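Local coordinates for protein ethylbenzene dehydrogenase alpha-subunit (Aromatoleum aromaticum, PDB 2IVF) that belongs to the molybdopterin oxidoreductase family and carries a molybdenum atom, two pterin guanosine dinucleotide ligands and an iron/sulfur cluster, at residues 602-607 / 633-638; 607-612 / 638-643. One frame throughout, in Å; residues are numbered along the deposited sequence.

Interaction 1 of 2, residues 602-607 / 633-638. With MD1 (phosphoric acid 4-(2-amino-4-oxo-3,4,5,6,-tetrahydro-pteridin-6-yl)-2-hydroxy-3,4-dimercapto-but-3-en-yl ester guanylate ester), chain N.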
ATOM      1  N   VAL A 602      19.859  14.987 -23.729  1.00 24.04           N
ATOM      2  CA  VAL A 602      20.214  14.545 -22.374  1.00 22.76           C
ATOM      3  C   VAL A 602      18.968  14.493 -21.504  1.00 23.11           C
ATOM      4  O   VAL A 602      18.202  15.451 -21.408  1.00 22.46           O
ATOM      5  CB  VAL A 602      21.304  15.432 -21.765  1.00 22.88           C
ATOM      6  CG1 VAL A 602      21.695  14.935 -20.364  1.00 20.54           C
ATOM      7  CG2 VAL A 602      22.493  15.446 -22.665  1.00 21.63           C
ATOM      8  N   TYR A 603      18.781  13.350 -20.850  1.00 22.15           N
ATOM      9  CA  TYR A 603      17.533  13.051 -20.212  1.00 23.06           C
ATOM     10  C   TYR A 603      17.851  12.560 -18.856  1.00 22.73           C
ATOM     11  O   TYR A 603      18.568  11.596 -18.721  1.00 23.92           O
ATOM     12  CB  TYR A 603      16.797  11.992 -21.015  1.00 22.72           C
ATOM     13  CG  TYR A 603      15.463  11.627 -20.472  1.00 24.03           C
ATOM     14  CD1 TYR A 603      15.338  10.631 -19.486  1.00 25.31           C
ATOM     15  CD2 TYR A 603      14.307  12.246 -20.938  1.00 23.54           C
ATOM     16  CE1 TYR A 603      14.105  10.277 -19.011  1.00 24.38           C
ATOM     17  CE2 TYR A 603      13.073  11.878 -20.474  1.00 23.32           C
ATOM     18  CZ  TYR A 603      12.974  10.908 -19.517  1.00 23.46           C
ATOM     19  OH  TYR A 603      11.737  10.561 -19.040  1.00 23.00           O
ATOM     20  N   MET A 604      17.333  13.257 -17.848  1.00 22.64           N
ATOM     21  CA  MET A 604      17.620  12.943 -16.470  1.00 21.85           C
ATOM     22  C   MET A 604      16.415  12.284 -15.816  1.00 21.92           C
ATOM     23  O   MET A 604      15.315  12.829 -15.825  1.00 22.31           O
ATOM     24  CB  MET A 604      17.967  14.222 -15.725  1.00 22.51           C
ATOM     25  CG  MET A 604      18.171  14.066 -14.271  1.00 21.43           C
ATOM     26  SD  MET A 604      18.868  15.578 -13.643  1.00 22.26           S
ATOM     27  CE  MET A 604      18.772  15.321 -11.879  1.00 21.32           C
ATOM     28  N   LEU A 605      16.647  11.099 -15.260  1.00 21.53           N
ATOM     29  CA  LEU A 605      15.640  10.356 -14.484  1.00 22.04           C
ATOM     30  C   LEU A 605      15.894  10.620 -13.013  1.00 22.83           C
ATOM     31  O   LEU A 605      16.970  10.296 -12.487  1.00 24.36           O
ATOM     32  CB  LEU A 605      15.746   8.859 -14.766  1.00 22.27           C
ATOM     33  CG  LEU A 605      15.351   8.343 -16.142  1.00 23.11           C
ATOM     34  CD1 LEU A 605      16.026   6.999 -16.421  1.00 24.46           C
ATOM     35  CD2 LEU A 605      13.832   8.213 -16.178  1.00 21.66           C
ATOM     36  N   LEU A 606      14.924  11.244 -12.356  1.00 22.59           N
ATOM     37  CA  LEU A 606      14.976  11.539 -10.937  1.00 22.85           C
ATOM     38  C   LEU A 606      13.540  11.473 -10.445  1.00 22.55           C
ATOM     39  O   LEU A 606      12.668  12.189 -10.979  1.00 22.90           O
ATOM     40  CB  LEU A 606      15.543  12.928 -10.691  1.00 22.08           C
ATOM     41  CG  LEU A 606      15.408  13.437  -9.247  1.00 23.81           C
ATOM     42  CD1 LEU A 606      16.241  12.589  -8.239  1.00 27.04           C
ATOM     43  CD2 LEU A 606      15.827  14.935  -9.239  1.00 24.83           C
ATOM     44  N   SER A 607      13.279  10.571  -9.514  1.00 22.90           N
ATOM     45  CA  SER A 607      11.923  10.356  -8.991  1.00 23.20           C
ATOM     46  C   SER A 607      10.873  10.265 -10.127  1.00 22.55           C
ATOM     47  O   SER A 607       9.763  10.824 -10.059  1.00 21.94           O
ATOM     48  CB  SER A 607      11.560  11.428  -7.965  1.00 24.12           C
ATOM     49  OG  SER A 607      12.595  11.529  -6.996  1.00 26.13           O
ATOM     50  N   PHE A 633      20.549   9.400 -17.909  1.00 22.27           N
ATOM     51  CA  PHE A 633      21.133   9.087 -16.616  1.00 22.25           C
ATOM     52  C   PHE A 633      20.083   9.150 -15.538  1.00 22.89           C
ATOM     53  O   PHE A 633      19.117   9.926 -15.614  1.00 23.05           O
ATOM     54  CB  PHE A 633      22.347   9.959 -16.304  1.00 22.76           C
ATOM     55  CG  PHE A 633      22.026  11.433 -16.062  1.00 22.45           C
ATOM     56  CD1 PHE A 633      21.790  12.286 -17.121  1.00 21.83           C
ATOM     57  CD2 PHE A 633      21.977  11.955 -14.774  1.00 22.41           C
ATOM     58  CE1 PHE A 633      21.555  13.646 -16.907  1.00 24.17           C
ATOM     59  CE2 PHE A 633      21.690  13.310 -14.570  1.00 23.01           C
ATOM     60  CZ  PHE A 633      21.487  14.141 -15.632  1.00 22.30           C
ATOM     61  N   ALA A 634      20.262   8.291 -14.550  1.00 21.95           N
ATOM     62  CA  ALA A 634      19.308   8.132 -13.495  1.00 22.19           C
ATOM     63  C   ALA A 634      19.981   8.382 -12.166  1.00 21.92           C
ATOM     64  O   ALA A 634      21.120   7.931 -11.941  1.00 20.98           O
ATOM     65  CB  ALA A 634      18.735   6.758 -13.511  1.00 21.06           C
ATOM     66  N   LEU A 635      19.252   9.084 -11.300  1.00 20.90           N
ATOM     67  CA  LEU A 635      19.602   9.228  -9.908  1.00 22.24           C
ATOM     68  C   LEU A 635      18.622   8.373  -9.154  1.00 21.19           C
ATOM     69  O   LEU A 635      17.476   8.783  -8.931  1.00 21.65           O
ATOM     70  CB  LEU A 635      19.501  10.662  -9.446  1.00 21.62           C
ATOM     71  CG  LEU A 635      20.700  11.534  -9.755  1.00 22.21           C
ATOM     72  CD1 LEU A 635      20.686  11.855 -11.207  1.00 22.51           C
ATOM     73  CD2 LEU A 635      20.668  12.823  -8.887  1.00 23.89           C
ATOM     74  N   GLU A 636      19.077   7.175  -8.799  1.00 21.74           N
ATOM     75  CA  GLU A 636      18.207   6.159  -8.251  1.00 22.48           C
ATOM     76  C   GLU A 636      18.731   5.492  -7.011  1.00 22.65           C
ATOM     77  O   GLU A 636      19.944   5.353  -6.781  1.00 23.08           O
ATOM     78  CB  GLU A 636      17.947   5.088  -9.331  1.00 23.00           C
ATOM     79  CG  GLU A 636      16.639   5.219 -10.083  1.00 22.31           C
ATOM     80  CD  GLU A 636      15.388   4.986  -9.291  1.00 26.12           C
ATOM     81  OE1 GLU A 636      15.422   4.679  -8.058  1.00 23.72           O
ATOM     82  OE2 GLU A 636      14.323   5.111  -9.938  1.00 26.66           O
ATOM     83  N   THR A 637      17.794   5.038  -6.205  1.00 24.42           N
ATOM     84  CA  THR A 637      18.070   4.135  -5.117  1.00 24.43           C
ATOM     85  C   THR A 637      17.845   2.704  -5.549  1.00 25.13           C
ATOM     86  O   THR A 637      18.346   1.767  -4.923  1.00 25.32           O
ATOM     87  CB  THR A 637      17.119   4.399  -3.950  1.00 26.14           C
ATOM     88  OG1 THR A 637      15.782   4.376  -4.445  1.00 26.38           O
ATOM     89  CG2 THR A 637      17.416   5.765  -3.333  1.00 24.65           C
ATOM     90  N   ARG A 638      17.102   2.543  -6.635  1.00 24.05           N
ATOM     91  CA  ARG A 638      16.521   1.284  -6.980  1.00 25.08           C
ATOM     92  C   ARG A 638      16.649   1.065  -8.507  1.00 24.04           C
ATOM     93  O   ARG A 638      16.659   2.024  -9.296  1.00 23.36           O
ATOM     94  CB  ARG A 638      15.062   1.352  -6.510  1.00 24.89           C
ATOM     95  CG  ARG A 638      14.174   0.176  -6.730  1.00 25.65           C
ATOM     96  CD  ARG A 638      12.701   0.562  -6.441  1.00 24.50           C
ATOM     97  NE  ARG A 638      12.188   1.287  -7.591  1.00 24.76           N
ATOM     98  CZ  ARG A 638      11.606   0.719  -8.644  1.00 25.28           C
ATOM     99  NH1 ARG A 638      11.419  -0.600  -8.717  1.00 25.70           N
ATOM    100  NH2 ARG A 638      11.249   1.473  -9.642  1.00 22.51           N
TER
HETATM  101  PB  MD1 N1987       6.754   7.835 -10.738  1.00 16.59           P
HETATM  102  O3B MD1 N1987       6.903   6.586  -9.779  1.00 15.03           O
HETATM  103  O1B MD1 N1987       7.056   9.044  -9.929  1.00 15.52           O
HETATM  104  O2B MD1 N1987       7.340   7.604 -12.077  1.00 15.68           O
HETATM  105  O3A MD1 N1987       5.188   7.835 -10.991  1.00 16.15           O
HETATM  106  C10 MD1 N1987       4.258   8.553 -10.151  1.00 17.02           C
HETATM  107  C11 MD1 N1987       2.893   8.118 -10.659  1.00 17.07           C
HETATM  108  O11 MD1 N1987       2.713   6.785 -10.071  1.00 18.30           O
HETATM  109  C12 MD1 N1987       1.820   9.025 -10.120  1.00 17.74           C
HETATM  110  S12 MD1 N1987       2.100  10.067  -8.793  1.00 18.07           S
HETATM  111  C13 MD1 N1987       0.546   9.001 -10.630  1.00 16.61           C
HETATM  112  S13 MD1 N1987      -0.693   9.966 -10.013  1.00 15.35           S
HETATM  113  C14 MD1 N1987       0.163   8.150 -11.780  1.00 17.48           C
HETATM  114  N15 MD1 N1987      -0.851   7.169 -11.594  1.00 15.70           N
HETATM  115  C16 MD1 N1987      -1.160   6.267 -12.579  1.00 15.37           C
HETATM  116  C15 MD1 N1987      -2.239   5.431 -12.359  1.00 17.69           C
HETATM  117  O14 MD1 N1987      -2.922   5.500 -11.301  1.00 14.42           O
HETATM  118  N17 MD1 N1987      -2.449   4.504 -13.328  1.00 16.59           N
HETATM  119  C17 MD1 N1987      -1.675   4.461 -14.488  1.00 16.80           C
HETATM  120  N16 MD1 N1987      -1.989   3.530 -15.378  1.00 15.57           N
HETATM  121  N18 MD1 N1987      -0.664   5.322 -14.688  1.00 14.92           N
HETATM  122  C20 MD1 N1987      -0.411   6.216 -13.756  1.00 16.65           C
HETATM  123  N8  MD1 N1987       0.577   7.123 -13.975  1.00 14.77           N
HETATM  124  C7  MD1 N1987       1.018   8.105 -13.022  1.00 16.37           C
HETATM  125  PA  MD1 N1987       7.951   5.367  -9.714  1.00 15.83           P
HETATM  126  O1A MD1 N1987       7.905   4.897  -8.296  1.00 15.08           O
HETATM  127  O2A MD1 N1987       7.578   4.392 -10.763  1.00 17.48           O
HETATM  128  O5' MD1 N1987       9.370   5.973 -10.052  1.00 17.74           O
HETATM  129  C5' MD1 N1987       9.954   6.806  -9.056  1.00 16.74           C
HETATM  130  C4' MD1 N1987      11.336   6.369  -8.794  1.00 14.91           C
HETATM  131  O4' MD1 N1987      11.732   7.163  -7.682  1.00 17.51           O
HETATM  132  C1' MD1 N1987      12.684   6.353  -6.991  1.00 16.62           C
HETATM  133  N9  MD1 N1987      12.937   6.765  -5.603  1.00 17.49           N
HETATM  134  C4  MD1 N1987      14.038   7.397  -5.225  1.00 17.93           C
HETATM  135  N3  MD1 N1987      15.096   7.806  -5.966  1.00 16.65           N
HETATM  136  C2  MD1 N1987      16.111   8.447  -5.385  1.00 16.66           C
HETATM  137  N2  MD1 N1987      17.170   8.875  -6.122  1.00 16.03           N
HETATM  138  N1  MD1 N1987      16.085   8.599  -4.013  1.00 18.55           N
HETATM  139  C6  MD1 N1987      15.046   8.206  -3.203  1.00 15.70           C
HETATM  140  O6  MD1 N1987      15.092   8.454  -1.999  1.00 16.51           O
HETATM  141  C5  MD1 N1987      13.960   7.580  -3.835  1.00 17.73           C
HETATM  142  N7  MD1 N1987      12.816   7.047  -3.421  1.00 15.71           N
HETATM  143  C8  MD1 N1987      12.201   6.566  -4.506  1.00 16.68           C
HETATM  144  C2' MD1 N1987      12.078   4.953  -7.001  1.00 17.27           C
HETATM  145  O2' MD1 N1987      13.057   3.895  -6.850  1.00 18.21           O
HETATM  146  C3' MD1 N1987      11.318   4.906  -8.335  1.00 16.04           C
HETATM  147  O3' MD1 N1987      11.991   4.074  -9.317  1.00 15.84           O
HETATM  148  O   HOH W   1      14.886   8.342  -8.647  1.00 17.21           O
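Phe633 and Met604 meet side by side on adjacent parallel strands of a mixed sheet, 631-636 and 602-606, joined by backbone hydrogen bonds and a helical beta-alpha-beta crossover. Leu605 makes two bonds: its N reaches Phe633 O at 2.8 Å, almost straight (178°), and its O receives Leu635 N; Phe633 N bonds Tyr603 O.

The apolar contacts divide between two faces. On one, Phe633 CG sits between backbone N and carbonyl carbon (chi1 68°), and Met604 CA stands over one ring face in a CH-pi contact, 4.2 Å from the centroid. Met604 SD approaches that ring obliquely, a Met-aromatic contact, while Val602 CG1 meets its edge at CE1. On the other face Leu605 CB packs against Ala634 CB at 3.9 Å.

Toward the strands' C-terminal ends the chemistry turns polar. Leu635 O accepts from MD1 N2 at 2.8 Å and from a water that also takes Ser607 N. The Glu636 carboxylate spans the ribose diol, OE2 accepting from O3' (2.6 Å) and OE1 from O2', while Arg638 NE donates to MD1 O2' and NH2 to MD1 O3'.

An apolar strand pair ends in a nucleotide site whose diol both carboxylate and guanidinium grip, Asp922 probably balancing the arginine's charge.

Interaction 2 of 2, residues 607-612 / 638-643; sequences SQNPMR and RMSSSA. With MD1 (phosphoric acid 4-(2-amino-4-oxo-3,4,5,6,-tetrahydro-pteridin-6-yl)-2-hydroxy-3,4-dimercapto-but-3-en-yl ester guanylate ester), chain N.
Asn609 turns OD1 to Ser642, whose hydroxyl joins 607-612 to 638-643. CG of Asn609 stands anti to the backbone N (chi1 -173°). OD1 takes two hydrogen bonds from one residue: Ser642 OG donates at 2.6 Å in the carbonyl plane, on a lone pair, and Ser642 N at 3.1 Å, tilted from that plane. ND2 bonds both to MD1 O2A, at 2.9 Å, and to Asp922. With both ends engaged, the amide's rotation is fixed.

Ser642 OG works in both directions, since it also accepts from Met611 N at 2.9 Å in a fairly straight bond (166°). It thereby occupies a backbone N-H in the first turn of the helix that Pro610 begins. Pro610 comes in beside it, and its CD lies only 3.5 Å from Ser642 CB, a tight fit. Met611 sets CB and CG against the same hydroxyl before its chain bends away. The amide of Asn609 and the guanidinium of Arg638 cross at about a right angle, their planes 60° apart, with ND2 near the guanidinium edge.

Arg612 NH1 bonds MD1 O2A at 2.9 Å and also O3A, a placement likely to ease the charge of the diphosphate, and NH2 extends the grip to O11 at 2.9 Å. A water links Gln608 O to Ser640 OG, which closes an ST motif on Ala643 N.

Pro610 also rests on Tyr603 and Leu605 of strand 602-606 and on Phe621 of helix 617-625, while Met611 packs on Ala618 and Pro622 of that helix; the contact therefore lies between the C-terminal end of strand 602-606 and the helical connection leading to strand 631-636.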
ATOM      1  N   SER A 607      13.279  10.571  -9.514  1.00 22.90           N
ATOM      2  CA  SER A 607      11.923  10.356  -8.991  1.00 23.20           C
ATOM      3  C   SER A 607      10.873  10.265 -10.127  1.00 22.55           C
ATOM      4  O   SER A 607       9.763  10.824 -10.059  1.00 21.94           O
ATOM      5  CB  SER A 607      11.560  11.428  -7.965  1.00 24.12           C
ATOM      6  OG  SER A 607      12.595  11.529  -6.996  1.00 26.13           O
ATOM      7  N   GLN A 608      11.232   9.486 -11.141  1.00 22.56           N
ATOM      8  CA  GLN A 608      10.380   9.321 -12.283  1.00 22.79           C
ATOM      9  C   GLN A 608      10.776   8.055 -13.016  1.00 22.06           C
ATOM     10  O   GLN A 608      11.958   7.707 -13.084  1.00 21.85           O
ATOM     11  CB  GLN A 608      10.518  10.535 -13.189  1.00 23.50           C
ATOM     12  CG  GLN A 608       9.419  10.656 -14.225  1.00 23.11           C
ATOM     13  CD  GLN A 608       9.821  10.320 -15.656  1.00 22.63           C
ATOM     14  OE1 GLN A 608       8.955   9.860 -16.425  1.00 22.93           O
ATOM     15  NE2 GLN A 608      11.121  10.564 -16.047  1.00 22.22           N
ATOM     16  N   ASN A 609       9.780   7.388 -13.603  1.00 22.32           N
ATOM     17  CA  ASN A 609       9.961   6.041 -14.164  1.00 21.63           C
ATOM     18  C   ASN A 609       9.065   5.958 -15.398  1.00 22.40           C
ATOM     19  O   ASN A 609       8.005   5.415 -15.315  1.00 23.54           O
ATOM     20  CB  ASN A 609       9.541   5.059 -13.041  1.00 21.34           C
ATOM     21  CG  ASN A 609       9.802   3.590 -13.341  1.00 20.71           C
ATOM     22  OD1 ASN A 609      10.485   3.227 -14.292  1.00 22.39           O
ATOM     23  ND2 ASN A 609       9.260   2.736 -12.506  1.00 19.86           N
ATOM     24  N   PRO A 610       9.467   6.570 -16.527  1.00 22.61           N
ATOM     25  CA  PRO A 610       8.554   6.729 -17.676  1.00 22.62           C
ATOM     26  C   PRO A 610       8.059   5.427 -18.266  1.00 22.65           C
ATOM     27  O   PRO A 610       6.968   5.375 -18.831  1.00 22.64           O
ATOM     28  CB  PRO A 610       9.392   7.501 -18.720  1.00 23.27           C
ATOM     29  CG  PRO A 610      10.810   7.310 -18.348  1.00 22.46           C
ATOM     30  CD  PRO A 610      10.796   7.141 -16.810  1.00 23.27           C
ATOM     31  N   MET A 611       8.854   4.357 -18.151  1.00 23.20           N
ATOM     32  CA  MET A 611       8.434   3.097 -18.723  1.00 23.67           C
ATOM     33  C   MET A 611       7.089   2.601 -18.174  1.00 23.87           C
ATOM     34  O   MET A 611       6.388   1.882 -18.880  1.00 24.40           O
ATOM     35  CB  MET A 611       9.489   2.032 -18.562  1.00 24.08           C
ATOM     36  CG  MET A 611      10.734   2.311 -19.364  1.00 22.09           C
ATOM     37  SD  MET A 611      10.492   2.327 -21.188  1.00 27.25           S
ATOM     38  CE  MET A 611      10.040   0.638 -21.467  1.00 25.65           C
ATOM     39  N   ARG A 612       6.729   2.934 -16.934  1.00 24.03           N
ATOM     40  CA  ARG A 612       5.329   2.682 -16.478  1.00 24.01           C
ATOM     41  C   ARG A 612       4.456   3.952 -16.333  1.00 24.29           C
ATOM     42  O   ARG A 612       3.223   3.894 -16.437  1.00 23.89           O
ATOM     43  CB  ARG A 612       5.273   1.890 -15.172  1.00 25.20           C
ATOM     44  CG  ARG A 612       6.057   2.478 -14.025  1.00 24.06           C
ATOM     45  CD  ARG A 612       5.343   2.301 -12.739  1.00 24.99           C
ATOM     46  NE  ARG A 612       4.087   3.030 -12.727  1.00 25.73           N
ATOM     47  CZ  ARG A 612       3.863   4.198 -12.115  1.00 27.07           C
ATOM     48  NH1 ARG A 612       4.829   4.839 -11.448  1.00 25.29           N
ATOM     49  NH2 ARG A 612       2.660   4.753 -12.192  1.00 27.41           N
ATOM     50  N   ARG A 638      17.102   2.543  -6.635  1.00 24.05           N
ATOM     51  CA  ARG A 638      16.521   1.284  -6.980  1.00 25.08           C
ATOM     52  C   ARG A 638      16.649   1.065  -8.507  1.00 24.04           C
ATOM     53  O   ARG A 638      16.659   2.024  -9.296  1.00 23.36           O
ATOM     54  CB  ARG A 638      15.062   1.352  -6.510  1.00 24.89           C
ATOM     55  CG  ARG A 638      14.174   0.176  -6.730  1.00 25.65           C
ATOM     56  CD  ARG A 638      12.701   0.562  -6.441  1.00 24.50           C
ATOM     57  NE  ARG A 638      12.188   1.287  -7.591  1.00 24.76           N
ATOM     58  CZ  ARG A 638      11.606   0.719  -8.644  1.00 25.28           C
ATOM     59  NH1 ARG A 638      11.419  -0.600  -8.717  1.00 25.70           N
ATOM     60  NH2 ARG A 638      11.249   1.473  -9.642  1.00 22.51           N
ATOM     61  N   MET A 639      16.794  -0.193  -8.914  1.00 24.56           N
ATOM     62  CA  MET A 639      16.882  -0.505 -10.337  1.00 24.35           C
ATOM     63  C   MET A 639      15.476  -0.553 -10.928  1.00 24.53           C
ATOM     64  O   MET A 639      14.830  -1.611 -11.019  1.00 23.30           O
ATOM     65  CB  MET A 639      17.670  -1.770 -10.625  1.00 24.20           C
ATOM     66  CG  MET A 639      17.841  -1.987 -12.098  1.00 26.93           C
ATOM     67  SD  MET A 639      18.851  -0.717 -12.893  1.00 30.93           S
ATOM     68  CE  MET A 639      20.503  -1.169 -12.409  1.00 29.70           C
ATOM     69  N   SER A 640      14.982   0.637 -11.267  1.00 24.67           N
ATOM     70  CA  SER A 640      13.668   0.779 -11.892  1.00 24.01           C
ATOM     71  C   SER A 640      13.717   0.257 -13.299  1.00 23.92           C
ATOM     72  O   SER A 640      14.777   0.109 -13.870  1.00 24.14           O
ATOM     73  CB  SER A 640      13.234   2.255 -11.914  1.00 24.47           C
ATOM     74  OG  SER A 640      14.000   3.003 -12.818  1.00 25.66           O
ATOM     75  N   SER A 641      12.543  -0.013 -13.858  1.00 23.21           N
ATOM     76  CA  SER A 641      12.459  -0.448 -15.220  1.00 23.13           C
ATOM     77  C   SER A 641      13.051   0.588 -16.146  1.00 22.43           C
ATOM     78  O   SER A 641      13.709   0.228 -17.141  1.00 23.04           O
ATOM     79  CB  SER A 641      11.005  -0.759 -15.597  1.00 22.44           C
ATOM     80  OG  SER A 641      10.218   0.387 -15.515  1.00 22.26           O
ATOM     81  N   SER A 642      12.861   1.877 -15.831  1.00 22.08           N
ATOM     82  CA  SER A 642      13.426   2.935 -16.701  1.00 22.97           C
ATOM     83  C   SER A 642      14.944   3.078 -16.588  1.00 21.74           C
ATOM     84  O   SER A 642      15.619   3.358 -17.591  1.00 23.45           O
ATOM     85  CB  SER A 642      12.732   4.298 -16.490  1.00 22.58           C
ATOM     86  OG  SER A 642      11.323   4.148 -16.597  1.00 22.96           O
ATOM     87  N   ALA A 643      15.469   2.918 -15.375  1.00 22.63           N
ATOM     88  CA  ALA A 643      16.911   2.913 -15.122  1.00 22.30           C
ATOM     89  C   ALA A 643      17.619   1.817 -15.893  1.00 22.40           C
ATOM     90  O   ALA A 643      18.783   1.959 -16.250  1.00 22.07           O
ATOM     91  CB  ALA A 643      17.206   2.783 -13.583  1.00 22.32           C
TER
HETATM   92  PB  MD1 N1987       6.754   7.835 -10.738  1.00 16.59           P
HETATM   93  O3B MD1 N1987       6.903   6.586  -9.779  1.00 15.03           O
HETATM   94  O1B MD1 N1987       7.056   9.044  -9.929  1.00 15.52           O
HETATM   95  O2B MD1 N1987       7.340   7.604 -12.077  1.00 15.68           O
HETATM   96  O3A MD1 N1987       5.188   7.835 -10.991  1.00 16.15           O
HETATM   97  C10 MD1 N1987       4.258   8.553 -10.151  1.00 17.02           C
HETATM   98  C11 MD1 N1987       2.893   8.118 -10.659  1.00 17.07           C
HETATM   99  O11 MD1 N1987       2.713   6.785 -10.071  1.00 18.30           O
HETATM  100  C12 MD1 N1987       1.820   9.025 -10.120  1.00 17.74           C
HETATM  101  S12 MD1 N1987       2.100  10.067  -8.793  1.00 18.07           S
HETATM  102  C13 MD1 N1987       0.546   9.001 -10.630  1.00 16.61           C
HETATM  103  S13 MD1 N1987      -0.693   9.966 -10.013  1.00 15.35           S
HETATM  104  C14 MD1 N1987       0.163   8.150 -11.780  1.00 17.48           C
HETATM  105  N15 MD1 N1987      -0.851   7.169 -11.594  1.00 15.70           N
HETATM  106  C16 MD1 N1987      -1.160   6.267 -12.579  1.00 15.37           C
HETATM  107  C15 MD1 N1987      -2.239   5.431 -12.359  1.00 17.69           C
HETATM  108  O14 MD1 N1987      -2.922   5.500 -11.301  1.00 14.42           O
HETATM  109  N17 MD1 N1987      -2.449   4.504 -13.328  1.00 16.59           N
HETATM  110  C17 MD1 N1987      -1.675   4.461 -14.488  1.00 16.80           C
HETATM  111  N16 MD1 N1987      -1.989   3.530 -15.378  1.00 15.57           N
HETATM  112  N18 MD1 N1987      -0.664   5.322 -14.688  1.00 14.92           N
HETATM  113  C20 MD1 N1987      -0.411   6.216 -13.756  1.00 16.65           C
HETATM  114  N8  MD1 N1987       0.577   7.123 -13.975  1.00 14.77           N
HETATM  115  C7  MD1 N1987       1.018   8.105 -13.022  1.00 16.37           C
HETATM  116  PA  MD1 N1987       7.951   5.367  -9.714  1.00 15.83           P
HETATM  117  O1A MD1 N1987       7.905   4.897  -8.296  1.00 15.08           O
HETATM  118  O2A MD1 N1987       7.578   4.392 -10.763  1.00 17.48           O
HETATM  119  O5' MD1 N1987       9.370   5.973 -10.052  1.00 17.74           O
HETATM  120  C5' MD1 N1987       9.954   6.806  -9.056  1.00 16.74           C
HETATM  121  C4' MD1 N1987      11.336   6.369  -8.794  1.00 14.91           C
HETATM  122  O4' MD1 N1987      11.732   7.163  -7.682  1.00 17.51           O
HETATM  123  C1' MD1 N1987      12.684   6.353  -6.991  1.00 16.62           C
HETATM  124  N9  MD1 N1987      12.937   6.765  -5.603  1.00 17.49           N
HETATM  125  C4  MD1 N1987      14.038   7.397  -5.225  1.00 17.93           C
HETATM  126  N3  MD1 N1987      15.096   7.806  -5.966  1.00 16.65           N
HETATM  127  C2  MD1 N1987      16.111   8.447  -5.385  1.00 16.66           C
HETATM  128  N2  MD1 N1987      17.170   8.875  -6.122  1.00 16.03           N
HETATM  129  N1  MD1 N1987      16.085   8.599  -4.013  1.00 18.55           N
HETATM  130  C6  MD1 N1987      15.046   8.206  -3.203  1.00 15.70           C
HETATM  131  O6  MD1 N1987      15.092   8.454  -1.999  1.00 16.51           O
HETATM  132  C5  MD1 N1987      13.960   7.580  -3.835  1.00 17.73           C
HETATM  133  N7  MD1 N1987      12.816   7.047  -3.421  1.00 15.71           N
HETATM  134  C8  MD1 N1987      12.201   6.566  -4.506  1.00 16.68           C
HETATM  135  C2' MD1 N1987      12.078   4.953  -7.001  1.00 17.27           C
HETATM  136  O2' MD1 N1987      13.057   3.895  -6.850  1.00 18.21           O
HETATM  137  C3' MD1 N1987      11.318   4.906  -8.335  1.00 16.04           C
HETATM  138  O3' MD1 N1987      11.991   4.074  -9.317  1.00 15.84           O
HETATM  139  O   HOH W   2      13.858   5.613 -12.496  1.00 16.82           O

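Both interactions are buried and lie along one MD1 molecule, their centres 8 Å apart, and they share Ser607 and Arg638, just past the two strands. Interaction 1 is within the mixed sheet, with backbone bonds and apolar side chains joining adjacent strands; interaction 2 is just past the strand ends, where side-chain hydroxyl and amide groups do the joining. The ligand is divided accordingly: guanine and ribose to 633-638, diphosphate chiefly to 607-612. Direct packing connects the two, Leu605 CD2 lying 3.3 Å from Pro610 CD, with a probable hydrogen bond from Gln608 NE2 to Tyr603 OH, which also bonds Asp189.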